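Local structure of hemin ABC transporter, periplasmic hemin-binding protein HutB (Vibrio cholerae, 5KHL) at residues A[25-28]-A[29-33]; A[84-87]-A[88-91]. The protein probably binds hemin in the periplasm and hands it to an ABC transporter of the inner membrane for uptake. One frame throughout, in Å; residues are numbered along the deposited sequence.

How the contacts relate
Both contacts are local, each made within one helix that forms the crossover of a parallel beta-alpha-beta unit. Contact 1 comes first along the chain: residues 25-33 lie on and just past helix 24-32, between strands 19-21 and 39-42. Contact 2 follows in series on helix 85-93, between strands 75-78 and 97-100. Neither contact closes a loop, since the paired segments are directly consecutive, and the two neither nest nor cross. Strands 19-21 and 75-78, which lead into the two helices, are neighbours in one four-stranded sheet. The contact centres stand about 24 Å apart and their nearest atoms about 12 Å, so the contacts do not touch; what they share is the sheet whose strands both helices connect.

Contact 1: A[25-28]-A[29-33]; sequences AVTE and LILAL
Val26 and Ile30, one helical turn apart, lie side by side and point the same way, with CG1 of Val26 3.6 Å from CD1 of Ile30. The torsions account for this: Val26 carries CG1 opposite its backbone N (chi1 -175°), while Ile30 sets CG1 beside its own backbone N, and the extended chain beyond it lays CD1 alongside. CG1 of Ile30 also packs 3.1 Å from the O of Val26, the same oxygen that accepts a nearly straight bond from the N of Ile30 (3.0 Å, 173°). One residue on, CG2 of Thr27 meets CD1 of Leu31 more loosely, at 4.0 Å, and the same two residues are joined by a bond of 2.9 Å from the N of Leu31 to the O of Thr27. This is the i to i+4 ladder of an alpha-helix, here the crossover helix between parallel strands 19-21 and 39-42; Ile30 packs on Ile19 and Ser21 of the first strand. Thr27 OG1 bonds with Ser21 OG and Ser46 OG. The O of Glu28 accepts a hydrogen bond from the N of Ala32 (2.7 Å), whereas its carboxylate takes the backbone N-H groups of Leu256 and Lys257, at the start of helix 256-269. Leu29 leans on Arg113 and Ile114 of helix 107-120.

Contact 2: A[84-87]-A[88-91]; sequences PDTA and LQQL
Gln90 sets CG opposite its own carbonyl carbon and runs extended beyond it, which carries its amide back along the helix to the O of Thr86. There NE2 of Gln90 gives a hydrogen bond to the O of Thr86, long at 3.3 Å and bent, with an N-H...O angle of 141°. The approach is from above the carbonyl plane, 53° out of it, and so not on a lone pair. The aliphatic part of the same side chain comes nearer still: CG of Gln90 is 3.1 Å from the O of Thr86. Gln89 reaches that carbonyl from another direction, its CG lying 3.1 Å from the O of Thr86 and its amide crossing Thr86 at a slant, with NE2 of Gln89 3.6 Å from the CA of Thr86. Its chi1 of 21° is far from a staggered value, so the placement of this exposed amide deserves caution.

The backbone evidence is that of a helix start. Pro84 occupies the N-cap position after a cis peptide bond, and its O accepts from two donors, the N of Ala87 (3.0 Å) and the N of Leu88 (3.2 Å). Further i to i+4 bonds join the N of Gln89 to the O of Asp85 and the N of Leu91 to the O of Ala87; among the bonds between these segments, the one to the O of Thr86 comes from the side chain of Gln90.

The two glutamines differ in setting: Gln89 is exposed, whereas Gln90 touches Ala65 and Glu66 of helix 65-69. Ala87 also meets Ala65, and Leu91 adds Leu68 of that helix. Leu88 and Leu91 both pack on Leu76, seating the crossover helix 85-93 against strand 75-78 of the parallel sheet.

Contact 1: A[25-28]-A[29-33]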
# COMPACT_ATOMS: atom_id res chain seq x y z
N ALA A 25 5.68 4.10 -0.16
CA ALA A 25 5.67 3.86 -1.60
C ALA A 25 6.82 4.59 -2.29
O ALA A 25 7.31 4.13 -3.31
CB ALA A 25 4.33 4.30 -2.21
N VAL A 26 7.24 5.73 -1.74
CA VAL A 26 8.42 6.40 -2.28
C VAL A 26 9.69 5.59 -1.97
O VAL A 26 10.50 5.30 -2.87
CB VAL A 26 8.59 7.83 -1.73
CG1 VAL A 26 9.75 8.52 -2.42
CG2 VAL A 26 7.31 8.63 -1.93
N THR A 27 9.84 5.23 -0.70
CA THR A 27 11.03 4.54 -0.23
C THR A 27 11.32 3.24 -0.99
O THR A 27 12.47 2.98 -1.34
CB THR A 27 10.92 4.23 1.27
OG1 THR A 27 10.78 5.46 1.98
CG2 THR A 27 12.15 3.49 1.78
N GLU A 28 10.29 2.43 -1.23
CA GLU A 28 10.51 1.12 -1.87
C GLU A 28 11.08 1.33 -3.28
O GLU A 28 12.03 0.66 -3.66
CB GLU A 28 9.23 0.25 -1.88
CG GLU A 28 8.02 0.85 -2.58
CD GLU A 28 6.97 -0.18 -3.03
OE1 GLU A 28 6.77 -1.23 -2.37
OE2 GLU A 28 6.32 0.08 -4.06
N LEU A 29 10.51 2.27 -4.02
CA LEU A 29 10.98 2.51 -5.37
C LEU A 29 12.41 3.06 -5.35
O LEU A 29 13.27 2.57 -6.10
CB LEU A 29 10.01 3.45 -6.11
CG LEU A 29 8.61 2.85 -6.32
CD1 LEU A 29 7.71 3.76 -7.12
CD2 LEU A 29 8.68 1.48 -6.98
N ILE A 30 12.68 4.02 -4.46
CA ILE A 30 14.03 4.57 -4.29
C ILE A 30 15.07 3.46 -4.04
O ILE A 30 16.16 3.45 -4.63
CB ILE A 30 14.08 5.62 -3.14
CG1 ILE A 30 13.17 6.81 -3.47
CG2 ILE A 30 15.52 6.12 -2.89
CD1 ILE A 30 13.30 7.99 -2.53
N LEU A 31 14.71 2.52 -3.18
CA LEU A 31 15.53 1.34 -2.95
C LEU A 31 15.59 0.45 -4.20
O LEU A 31 16.67 0.01 -4.60
CB LEU A 31 15.00 0.55 -1.74
CG LEU A 31 15.50 0.85 -0.33
CD1 LEU A 31 15.54 2.34 -0.02
CD2 LEU A 31 14.65 0.13 0.72
N ALA A 32 14.44 0.21 -4.84
CA ALA A 32 14.39 -0.72 -5.98
C ALA A 32 15.24 -0.22 -7.12
O ALA A 32 15.80 -1.00 -7.88
CB ALA A 32 12.96 -0.92 -6.46
N LEU A 33 15.35 1.10 -7.24
CA LEU A 33 16.12 1.72 -8.32
C LEU A 33 17.59 1.88 -7.92
O LEU A 33 18.38 2.50 -8.63
CB LEU A 33 15.50 3.07 -8.69
CG LEU A 33 14.09 3.00 -9.30
CD1 LEU A 33 13.30 4.30 -9.14
CD2 LEU A 33 14.19 2.63 -10.76

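Contact 2: A[84-87]-A[88-91]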
# COMPACT_ATOMS: atom_id res chain seq x y z
N PRO A 84 2.00 19.66 7.14
CA PRO A 84 1.06 20.68 6.67
C PRO A 84 1.65 21.61 5.60
O PRO A 84 2.87 21.63 5.39
CB PRO A 84 0.73 21.46 7.95
CG PRO A 84 1.95 21.35 8.75
CD PRO A 84 2.46 19.95 8.51
N ASP A 85 0.77 22.33 4.92
CA ASP A 85 1.21 23.12 3.79
C ASP A 85 2.16 24.23 4.23
O ASP A 85 3.08 24.59 3.51
CB ASP A 85 0.02 23.70 3.04
CG ASP A 85 -0.12 23.10 1.66
OD1 ASP A 85 -0.62 21.96 1.55
OD2 ASP A 85 0.31 23.75 0.68
N THR A 86 1.94 24.74 5.43
CA THR A 86 2.79 25.79 5.97
C THR A 86 4.26 25.34 6.14
O THR A 86 5.17 26.17 6.11
CB THR A 86 2.26 26.31 7.31
OG1 THR A 86 3.05 27.42 7.74
CG2 THR A 86 2.27 25.21 8.36
N ALA A 87 4.48 24.04 6.30
CA ALA A 87 5.84 23.53 6.43
C ALA A 87 6.42 23.33 5.04
O ALA A 87 7.60 23.58 4.80
CB ALA A 87 5.87 22.23 7.20
N LEU A 88 5.56 22.90 4.12
CA LEU A 88 6.00 22.71 2.76
C LEU A 88 6.45 24.02 2.12
O LEU A 88 7.39 24.02 1.34
CB LEU A 88 4.88 22.07 1.93
CG LEU A 88 4.38 20.73 2.50
CD1 LEU A 88 3.33 20.14 1.60
CD2 LEU A 88 5.54 19.76 2.74
N GLN A 89 5.81 25.14 2.47
CA GLN A 89 6.25 26.43 1.92
C GLN A 89 7.62 26.81 2.48
O GLN A 89 8.48 27.26 1.73
CB GLN A 89 5.24 27.56 2.20
CG GLN A 89 4.29 27.31 3.36
CD GLN A 89 3.65 28.58 3.93
OE1 GLN A 89 4.34 29.48 4.42
NE2 GLN A 89 2.31 28.63 3.89
N GLN A 90 7.81 26.61 3.78
CA GLN A 90 9.09 26.88 4.43
C GLN A 90 10.25 26.10 3.80
O GLN A 90 11.39 26.56 3.79
CB GLN A 90 8.99 26.55 5.93
CG GLN A 90 7.97 27.38 6.68
CD GLN A 90 8.04 27.19 8.19
OE1 GLN A 90 9.12 27.26 8.79
NE2 GLN A 90 6.88 26.94 8.80
N LEU A 91 9.96 24.92 3.28
CA LEU A 91 10.98 24.14 2.60
C LEU A 91 11.25 24.69 1.21
O LEU A 91 12.40 24.93 0.83
CB LEU A 91 10.55 22.68 2.53
CG LEU A 91 10.31 22.04 3.89
CD1 LEU A 91 9.69 20.66 3.69
CD2 LEU A 91 11.62 21.95 4.67